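Local atomic coordinates of AxyAgu115A (Amphibacillus xylanus NBRC 15112, PDB entry 6NPS), a protein that probably acts as an alpha-glucuronidase of glycoside hydrolase family 115, hydrolysing the bonds that hold glucuronic acid side groups on xylan. Residues Gly135-Val140 and Glu491-Gly496; Glu255-Leu260 and Glu278-Phe283; Tyr485-Ile490 and Lys505-Leu510. The protein carries 3 engineered substitutions. One frame throughout, in Å; residues are numbered along the deposited sequence.

Interactions 1 and 3 use the same helix, 482-494. In interaction 1 its C-terminal part meets the loop 135-140, and in interaction 3 it packs on helix 500-519. Their centres lie about 13 Å apart, and they touch where Leu139 CD1 comes 3.8 Å from Trp489 CZ2. Interaction 2 stands apart, its centre about 46 Å from that of interaction 1, in a peripheral part of the chain. All three are largely buried, but their chemistry differs. The loop of interaction 1 is held by hydroxyl, amide and water; interaction 2 is a meeting of aromatic rings; interaction 3 is mainly aliphatic, with an exposed lysine laid over a phenylalanine face.

Interaction 1 (Gly135-Val140 and Glu491-Gly496); sequences GVSPLV and EQQFAG
A Schellman motif ends helix 120-133 at Gly135, and the loop beyond it, folded by an ST turn and a type I beta turn, rests on the C-terminal part of helix 482-494. Glycine suits position 135 because its positive phi would push a CB into the preceding carbonyl oxygen. Two waters lie between Gly135 O and Gln492 O, bonding only weakly to the former. Val136 turns away from helix 482-494, and its side chain touches Asp42 and Val46 of helix 30-47. Ser137 is the polar centre: with OG anti to the backbone N (chi1 169°), the hydroxyl donates to Gln493 OE1 at 2.6 Å, in the carbonyl plane and on a lone pair. The same OG accepts from Leu139 N, 3.1 Å away and nearly straight at 165°, so both bonds fix its rotation. Pro138, whose ring sets the phi needed at the second position of the beta turn, meets the amide of Gln492 tip to tip, its CD 3.5 Å from Gln492 CD; Gln492 NE2 also hydrogen-bonds a glycerol, probably from the crystallisation liquor. Leu139 crosses Gln493 obliquely, and the bend of that glutamine at chi2 (-43°) leaves OE1 3.5 Å from Leu139 CD1.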
loop_
_atom_site.group_PDB
_atom_site.type_symbol
_atom_site.label_atom_id
_atom_site.label_comp_id
_atom_site.label_asym_id
_atom_site.label_seq_id
_atom_site.Cartn_x
_atom_site.Cartn_y
_atom_site.Cartn_z
ATOM N N GLY A 135 46.131 23.979 24.157
ATOM C CA GLY A 135 44.682 23.817 24.155
ATOM C C GLY A 135 44.022 24.047 22.808
ATOM O O GLY A 135 42.805 24.234 22.750
ATOM N N VAL A 136 44.780 24.033 21.725
ATOM C CA VAL A 136 44.231 24.349 20.416
ATOM C C VAL A 136 43.798 23.058 19.732
ATOM O O VAL A 136 44.575 22.104 19.614
ATOM C CB VAL A 136 45.251 25.126 19.577
ATOM C CG1 VAL A 136 44.713 25.402 18.159
ATOM C CG2 VAL A 136 45.619 26.414 20.313
ATOM N N SER A 137 42.556 23.031 19.284
ATOM C CA SER A 137 42.028 21.846 18.644
ATOM C C SER A 137 42.581 21.683 17.227
ATOM O O SER A 137 42.845 22.671 16.542
ATOM C CB SER A 137 40.496 21.940 18.590
ATOM O OG SER A 137 40.001 20.919 17.754
ATOM N N PRO A 138 42.734 20.442 16.754
ATOM C CA PRO A 138 43.053 20.214 15.329
ATOM C C PRO A 138 42.052 20.827 14.360
ATOM O O PRO A 138 42.354 20.951 13.171
ATOM C CB PRO A 138 43.027 18.681 15.201
ATOM C CG PRO A 138 43.138 18.155 16.571
ATOM C CD PRO A 138 42.620 19.187 17.525
ATOM N N LEU A 139 40.849 21.112 14.819
ATOM C CA LEU A 139 39.772 21.710 14.041
ATOM C C LEU A 139 39.710 23.220 14.191
ATOM O O LEU A 139 38.732 23.835 13.738
ATOM C CB LEU A 139 38.424 21.104 14.452
ATOM C CG LEU A 139 38.433 19.579 14.622
ATOM C CD1 LEU A 139 37.088 19.070 15.142
ATOM C CD2 LEU A 139 38.805 18.925 13.288
ATOM N N VAL A 140 40.738 23.830 14.798
ATOM C CA VAL A 140 40.761 25.283 15.004
ATOM C C VAL A 140 40.457 26.037 13.705
ATOM O O VAL A 140 39.637 26.962 13.685
ATOM C CB VAL A 140 42.111 25.722 15.620
ATOM C CG1 VAL A 140 43.297 25.281 14.755
ATOM C CG2 VAL A 140 42.118 27.225 15.848
ATOM N N GLU A 491 36.146 17.283 25.079
ATOM C CA GLU A 491 36.979 18.183 25.872
ATOM C C GLU A 491 37.887 19.024 24.982
ATOM O O GLU A 491 38.105 20.219 25.240
ATOM C CB GLU A 491 37.820 17.372 26.855
ATOM C CG GLU A 491 38.483 18.210 27.925
ATOM C CD GLU A 491 37.468 18.758 28.901
ATOM O OE1 GLU A 491 37.665 19.880 29.425
ATOM O OE2 GLU A 491 36.460 18.059 29.126
ATOM N N GLN A 492 38.436 18.401 23.936
ATOM C CA GLN A 492 39.340 19.081 23.006
ATOM C C GLN A 492 38.631 20.200 22.246
ATOM O O GLN A 492 39.211 21.264 22.018
ATOM C CB GLN A 492 39.919 18.040 22.052
ATOM C CG GLN A 492 40.936 18.500 21.040
ATOM C CD GLN A 492 41.469 17.295 20.240
ATOM O OE1 GLN A 492 40.742 16.692 19.434
ATOM N NE2 GLN A 492 42.716 16.917 20.500
ATOM N N GLN A 493 37.369 19.990 21.846
ATOM C CA GLN A 493 36.629 21.054 21.174
ATOM C C GLN A 493 36.009 22.071 22.137
ATOM O O GLN A 493 35.845 23.230 21.760
ATOM C CB GLN A 493 35.503 20.490 20.311
ATOM C CG GLN A 493 35.809 19.250 19.522
ATOM C CD GLN A 493 37.158 19.279 18.860
ATOM O OE1 GLN A 493 37.593 20.327 18.373
ATOM N NE2 GLN A 493 37.846 18.127 18.847
ATOM N N PHE A 494 35.597 21.668 23.348
ATOM C CA PHE A 494 34.702 22.512 24.138
ATOM C C PHE A 494 35.242 22.845 25.532
ATOM O O PHE A 494 34.491 23.356 26.370
ATOM C CB PHE A 494 33.326 21.864 24.237
ATOM C CG PHE A 494 32.637 21.777 22.915
ATOM C CD1 PHE A 494 32.323 22.937 22.214
ATOM C CD2 PHE A 494 32.333 20.553 22.345
ATOM C CE1 PHE A 494 31.706 22.864 20.950
ATOM C CE2 PHE A 494 31.716 20.485 21.061
ATOM C CZ PHE A 494 31.418 21.641 20.387
ATOM N N ALA A 495 36.533 22.613 25.786
ATOM C CA ALA A 495 37.134 23.048 27.044
ATOM C C ALA A 495 36.880 24.533 27.251
ATOM O O ALA A 495 37.102 25.343 26.350
ATOM C CB ALA A 495 38.638 22.773 27.040
ATOM N N GLY A 496 36.383 24.892 28.432
ATOM C CA GLY A 496 36.115 26.285 28.709
ATOM C C GLY A 496 34.823 26.809 28.128
ATOM O O GLY A 496 34.400 27.910 28.500
HETATM O O HOH W 1 39.525 24.130 21.877
HETATM O O HOH W 2 41.732 21.765 22.739
#

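Interaction 2 (Glu255-Leu260 and Glu278-Phe283); sequences EEYKYL and EGITKF
Aromatic contact dominates where helix 256-260 meets the start of helix 277-291. Tyr257 and Phe283 form a T-shaped (edge-to-face) pair, with centroids 5.0 Å apart and planes at 66°. The edge atom Tyr257 CD2 points at the centre of the Phe283 ring, 3.7 Å above its plane. Both side chains leave the backbone with CG anti to N. Tyr257 fits because its edge can meet the phenylalanine face while its OH takes polar partners, and Phe283 because its buried ring is apolar on face and edge.

Aliphatic groups add to the contact. Tyr257 CB touches Phe283 CZ at 3.6 Å, while Leu260 CD1 lies in the plane of the phenylalanine ring, 3.8 Å from Phe283 CE1. Near the phenol end, Ile280 CD1 comes 4.0 Å from Tyr257 CZ, crossing the tyrosine at about a right angle. Outside the segments, Trp271 also meets the Tyr257 ring.

Polar anchoring comes from residues around the pair. The buried Tyr257 OH is gripped by Tyr267 O and Ala270 N. Arg252 joins the two sides: its NH1 makes a salt bridge to Glu256 OE1, and its NE bonds to Phe283 O.

The short helix axes stay 12.3 Å apart at 118°, a gap spanned by the large side chains. Both helices lie in the long connection between strands 241-242 and 298-300, third and fourth of the (beta/alpha)8 barrel in chain order.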
loop_
_atom_site.group_PDB
_atom_site.type_symbol
_atom_site.label_atom_id
_atom_site.label_comp_id
_atom_site.label_asym_id
_atom_site.label_seq_id
_atom_site.Cartn_x
_atom_site.Cartn_y
_atom_site.Cartn_z
ATOM N N GLU A 255 40.285 12.806 -14.444
ATOM C CA GLU A 255 39.805 13.685 -15.510
ATOM C C GLU A 255 40.901 14.080 -16.516
ATOM O O GLU A 255 40.582 14.684 -17.558
ATOM C CB GLU A 255 39.186 14.952 -14.909
ATOM C CG GLU A 255 37.893 14.706 -14.126
ATOM C CD GLU A 255 36.689 14.495 -15.033
ATOM O OE1 GLU A 255 36.406 13.337 -15.430
ATOM O OE2 GLU A 255 36.025 15.504 -15.352
ATOM N N GLU A 256 42.175 13.759 -16.242
ATOM C CA GLU A 256 43.253 14.204 -17.132
ATOM C C GLU A 256 43.063 13.676 -18.544
ATOM O O GLU A 256 43.190 14.431 -19.514
ATOM C CB GLU A 256 44.622 13.789 -16.583
ATOM C CG GLU A 256 44.958 14.512 -15.259
ATOM C CD GLU A 256 46.431 14.403 -14.823
ATOM O OE1 GLU A 256 47.341 14.613 -15.669
ATOM O OE2 GLU A 256 46.668 14.132 -13.609
ATOM N N TYR A 257 42.741 12.376 -18.684
ATOM C CA TYR A 257 42.723 11.771 -20.017
ATOM C C TYR A 257 41.660 12.404 -20.900
ATOM O O TYR A 257 41.846 12.526 -22.124
ATOM C CB TYR A 257 42.518 10.252 -19.922
ATOM C CG TYR A 257 42.723 9.532 -21.267
ATOM C CD1 TYR A 257 41.706 8.798 -21.842
ATOM C CD2 TYR A 257 43.947 9.573 -21.924
ATOM C CE1 TYR A 257 41.878 8.135 -23.045
ATOM C CE2 TYR A 257 44.136 8.918 -23.156
ATOM C CZ TYR A 257 43.098 8.201 -23.712
ATOM O OH TYR A 257 43.257 7.543 -24.920
ATOM N N LYS A 258 40.565 12.852 -20.298
ATOM C CA LYS A 258 39.491 13.466 -21.065
ATOM C C LYS A 258 39.973 14.666 -21.883
ATOM O O LYS A 258 39.460 14.901 -22.979
ATOM C CB LYS A 258 38.351 13.879 -20.130
ATOM C CG LYS A 258 37.074 14.191 -20.858
ATOM C CD LYS A 258 36.027 14.851 -19.966
ATOM C CE LYS A 258 36.649 15.705 -18.869
ATOM N NZ LYS A 258 35.603 16.464 -18.122
ATOM N N TYR A 259 40.935 15.436 -21.372
ATOM C CA TYR A 259 41.411 16.641 -22.058
ATOM C C TYR A 259 42.595 16.379 -22.976
ATOM O O TYR A 259 42.889 17.215 -23.834
ATOM C CB TYR A 259 41.844 17.712 -21.042
ATOM C CG TYR A 259 40.751 18.215 -20.112
ATOM C CD1 TYR A 259 40.047 19.386 -20.397
ATOM C CD2 TYR A 259 40.431 17.525 -18.947
ATOM C CE1 TYR A 259 39.055 19.850 -19.547
ATOM C CE2 TYR A 259 39.431 17.979 -18.094
ATOM C CZ TYR A 259 38.752 19.143 -18.395
ATOM O OH TYR A 259 37.757 19.605 -17.558
ATOM N N LEU A 260 43.306 15.264 -22.789
ATOM C CA LEU A 260 44.512 14.955 -23.549
ATOM C C LEU A 260 44.280 13.934 -24.655
ATOM O O LEU A 260 45.153 13.765 -25.512
ATOM C CB LEU A 260 45.612 14.440 -22.593
ATOM C CG LEU A 260 46.012 15.414 -21.487
ATOM C CD1 LEU A 260 46.981 14.793 -20.508
ATOM C CD2 LEU A 260 46.565 16.691 -22.013
ATOM N N GLU A 278 49.958 1.848 -27.050
ATOM C CA GLU A 278 51.027 2.852 -27.063
ATOM C C GLU A 278 50.547 4.208 -26.543
ATOM O O GLU A 278 51.295 4.917 -25.860
ATOM C CB GLU A 278 51.593 2.992 -28.478
ATOM C CG GLU A 278 51.811 1.665 -29.169
ATOM C CD GLU A 278 50.735 1.353 -30.214
ATOM O OE1 GLU A 278 49.582 1.055 -29.813
ATOM O OE2 GLU A 278 51.047 1.417 -31.437
ATOM N N GLY A 279 49.317 4.596 -26.877
ATOM C CA GLY A 279 48.777 5.838 -26.349
ATOM C C GLY A 279 48.690 5.838 -24.833
ATOM O O GLY A 279 49.102 6.805 -24.171
ATOM N N ILE A 280 48.157 4.751 -24.257
ATOM C CA ILE A 280 48.016 4.677 -22.802
ATOM C C ILE A 280 49.382 4.623 -22.131
ATOM O O ILE A 280 49.585 5.214 -21.071
ATOM C CB ILE A 280 47.146 3.476 -22.385
ATOM C CG1 ILE A 280 45.752 3.597 -22.982
ATOM C CG2 ILE A 280 47.012 3.442 -20.851
ATOM C CD1 ILE A 280 45.018 4.858 -22.484
ATOM N N THR A 281 50.353 3.960 -22.761
ATOM C CA THR A 281 51.703 3.876 -22.203
ATOM C C THR A 281 52.384 5.239 -22.165
ATOM O O THR A 281 53.022 5.590 -21.166
ATOM C CB THR A 281 52.529 2.898 -23.036
ATOM O OG1 THR A 281 51.987 1.586 -22.876
ATOM C CG2 THR A 281 53.982 2.914 -22.616
ATOM N N LYS A 282 52.296 6.006 -23.262
ATOM C CA LYS A 282 52.882 7.344 -23.277
ATOM C C LYS A 282 52.117 8.278 -22.353
ATOM O O LYS A 282 52.708 9.182 -21.749
ATOM C CB LYS A 282 52.930 7.895 -24.732
ATOM C CG LYS A 282 53.656 9.246 -24.854
ATOM C CD LYS A 282 55.166 9.096 -25.108
ATOM C CE LYS A 282 55.796 10.398 -25.611
ATOM N NZ LYS A 282 56.364 10.274 -26.987
ATOM N N PHE A 283 50.822 8.028 -22.161
ATOM C CA PHE A 283 50.063 8.780 -21.175
ATOM C C PHE A 283 50.636 8.583 -19.770
ATOM O O PHE A 283 50.897 9.561 -19.056
ATOM C CB PHE A 283 48.589 8.367 -21.271
ATOM C CG PHE A 283 47.670 9.110 -20.336
ATOM C CD1 PHE A 283 47.470 10.483 -20.468
ATOM C CD2 PHE A 283 46.964 8.415 -19.363
ATOM C CE1 PHE A 283 46.581 11.158 -19.573
ATOM C CE2 PHE A 283 46.091 9.070 -18.466
ATOM C CZ PHE A 283 45.887 10.450 -18.589
#

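Interaction 3 (Tyr485-Ile490 and Lys505-Leu510); sequences YTKQWI and KVFELL
Phe507 lays one ring face against the Lys487 chain and turns its edge to Thr486 and Ile490, with CG anti to the backbone N (chi1 175°). Phe507 CB meets Ile490 CD1 at 3.8 Å. At CG the ring begins to pass under Lys487, whose CE makes a CH-pi contact 4.2 Å from the centroid. Further out, CD1 touches Thr486 CG2 at 3.7 Å, and CE1 has Thr486 CB beside the ring edge, in plane. Lys487 NZ stands over the centre of the ring, 4.0 Å from the centroid and only 13° off the normal, a cation-pi contact with CE2 and CZ its nearest atoms. Lysine suits this exposed position: its long chain can lie on the ring while the charge probably remains accessible to solvent. An alanine in place of Phe507 would take away the ring, and would probably cost Lys487 its cation-pi partner and leave Thr486 less well packed.

The two helices are consecutive and follow the last strand, 446-450, of the (beta/alpha)8 barrel; their segments cross at 123°, with axes 9.9 Å apart. Deeper in, the branched Ile490 puts CG1 3.7 Å from Val506 CG1 as the side chains run alongside in opposite directions, while Ile490 CG1 and Leu510 CD1 meet tip to tip. Leu510 CD1 also reaches Trp489 CZ3 at 3.6 Å. Leu509, without contact to 485-490, packs on helices 537-558 and 564-596; Val506 also touches both.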
loop_
_atom_site.group_PDB
_atom_site.type_symbol
_atom_site.label_atom_id
_atom_site.label_comp_id
_atom_site.label_asym_id
_atom_site.label_seq_id
_atom_site.Cartn_x
_atom_site.Cartn_y
_atom_site.Cartn_z
ATOM N N TYR A 485 37.156 7.922 24.128
ATOM C CA TYR A 485 37.663 8.744 23.024
ATOM C C TYR A 485 36.719 9.911 22.762
ATOM O O TYR A 485 37.150 11.065 22.629
ATOM C CB TYR A 485 37.815 7.940 21.721
ATOM C CG TYR A 485 38.420 8.838 20.639
ATOM C CD1 TYR A 485 39.784 8.946 20.511
ATOM C CD2 TYR A 485 37.602 9.623 19.793
ATOM C CE1 TYR A 485 40.372 9.802 19.543
ATOM C CE2 TYR A 485 38.152 10.469 18.850
ATOM C CZ TYR A 485 39.534 10.553 18.725
ATOM O OH TYR A 485 40.084 11.383 17.789
ATOM N N THR A 486 35.413 9.623 22.707
ATOM C CA THR A 486 34.439 10.669 22.412
ATOM C C THR A 486 34.519 11.760 23.457
ATOM O O THR A 486 34.574 12.953 23.127
ATOM C CB THR A 486 33.034 10.056 22.336
ATOM O OG1 THR A 486 33.070 8.988 21.389
ATOM C CG2 THR A 486 31.954 11.061 21.876
ATOM N N LYS A 487 34.599 11.367 24.736
ATOM C CA LYS A 487 34.632 12.372 25.785
ATOM C C LYS A 487 35.896 13.196 25.699
ATOM O O LYS A 487 35.867 14.404 25.943
ATOM C CB LYS A 487 34.514 11.711 27.160
ATOM C CG LYS A 487 33.158 11.026 27.328
ATOM C CD LYS A 487 33.062 10.414 28.741
ATOM C CE LYS A 487 31.598 10.227 29.137
ATOM N NZ LYS A 487 31.135 8.819 29.088
ATOM N N GLN A 488 37.028 12.557 25.399
ATOM C CA GLN A 488 38.252 13.327 25.198
ATOM C C GLN A 488 38.139 14.250 23.989
ATOM O O GLN A 488 38.701 15.369 23.985
ATOM C CB GLN A 488 39.457 12.381 25.042
ATOM C CG GLN A 488 39.850 11.815 26.409
ATOM C CD GLN A 488 40.970 10.784 26.373
ATOM O OE1 GLN A 488 41.978 10.952 25.681
ATOM N NE2 GLN A 488 40.801 9.714 27.147
ATOM N N TRP A 489 37.450 13.800 22.947
ATOM C CA TRP A 489 37.283 14.654 21.780
ATOM C C TRP A 489 36.395 15.855 22.118
ATOM O O TRP A 489 36.667 16.971 21.670
ATOM C CB TRP A 489 36.697 13.826 20.637
ATOM C CG TRP A 489 36.590 14.506 19.313
ATOM C CD1 TRP A 489 37.545 14.518 18.295
ATOM C CD2 TRP A 489 35.441 15.202 18.801
ATOM N NE1 TRP A 489 37.046 15.207 17.207
ATOM C CE2 TRP A 489 35.767 15.635 17.487
ATOM C CE3 TRP A 489 34.161 15.503 19.329
ATOM C CZ2 TRP A 489 34.866 16.366 16.697
ATOM C CZ3 TRP A 489 33.281 16.241 18.562
ATOM C CH2 TRP A 489 33.630 16.663 17.250
ATOM N N ILE A 490 35.339 15.642 22.913
ATOM C CA ILE A 490 34.486 16.756 23.356
ATOM C C ILE A 490 35.288 17.767 24.177
ATOM O O ILE A 490 35.162 18.982 23.994
ATOM C CB ILE A 490 33.286 16.206 24.145
ATOM C CG1 ILE A 490 32.363 15.489 23.184
ATOM C CG2 ILE A 490 32.545 17.343 24.924
ATOM C CD1 ILE A 490 31.427 14.494 23.881
ATOM N N LYS A 505 26.136 16.151 28.282
ATOM C CA LYS A 505 25.023 16.234 27.354
ATOM C C LYS A 505 25.524 16.151 25.912
ATOM O O LYS A 505 24.909 15.468 25.081
ATOM C CB LYS A 505 24.234 17.515 27.609
ATOM C CG LYS A 505 23.410 17.445 28.923
ATOM C CD LYS A 505 22.724 18.770 29.224
ATOM C CE LYS A 505 21.914 18.629 30.515
ATOM N NZ LYS A 505 21.169 19.870 30.773
ATOM N N VAL A 506 26.648 16.817 25.603
ATOM C CA VAL A 506 27.241 16.677 24.263
ATOM C C VAL A 506 27.554 15.215 23.976
ATOM O O VAL A 506 27.316 14.719 22.872
ATOM C CB VAL A 506 28.498 17.549 24.121
ATOM C CG1 VAL A 506 29.195 17.250 22.750
ATOM C CG2 VAL A 506 28.112 19.027 24.247
ATOM N N PHE A 507 28.062 14.486 24.974
ATOM C CA PHE A 507 28.319 13.062 24.762
ATOM C C PHE A 507 27.032 12.305 24.422
ATOM O O PHE A 507 27.013 11.493 23.488
ATOM C CB PHE A 507 28.992 12.449 25.992
ATOM C CG PHE A 507 29.162 10.963 25.869
ATOM C CD1 PHE A 507 30.149 10.431 25.041
ATOM C CD2 PHE A 507 28.281 10.094 26.491
ATOM C CE1 PHE A 507 30.281 9.065 24.879
ATOM C CE2 PHE A 507 28.403 8.727 26.340
ATOM C CZ PHE A 507 29.416 8.207 25.519
ATOM N N GLU A 508 25.935 12.552 25.167
ATOM C CA GLU A 508 24.658 11.931 24.807
ATOM C C GLU A 508 24.267 12.216 23.361
ATOM O O GLU A 508 23.700 11.344 22.698
ATOM C CB GLU A 508 23.537 12.421 25.717
ATOM C CG GLU A 508 23.652 11.991 27.173
ATOM C CD GLU A 508 22.424 12.422 27.986
ATOM O OE1 GLU A 508 21.296 11.945 27.695
ATOM O OE2 GLU A 508 22.585 13.249 28.912
ATOM N N LEU A 509 24.471 13.461 22.888
ATOM C CA LEU A 509 24.066 13.841 21.531
ATOM C C LEU A 509 24.883 13.088 20.488
ATOM O O LEU A 509 24.329 12.549 19.524
ATOM C CB LEU A 509 24.245 15.355 21.303
ATOM C CG LEU A 509 23.303 16.227 22.124
ATOM C CD1 LEU A 509 23.581 17.700 21.918
ATOM C CD2 LEU A 509 21.848 15.900 21.752
ATOM N N LEU A 510 26.220 13.075 20.650
ATOM C CA LEU A 510 27.089 12.508 19.610
ATOM C C LEU A 510 26.945 10.997 19.566
ATOM O O LEU A 510 26.788 10.403 18.486
ATOM C CB LEU A 510 28.566 12.868 19.868
ATOM C CG LEU A 510 28.926 14.342 19.865
ATOM C CD1 LEU A 510 30.454 14.525 20.052
ATOM C CD2 LEU A 510 28.476 14.903 18.542
#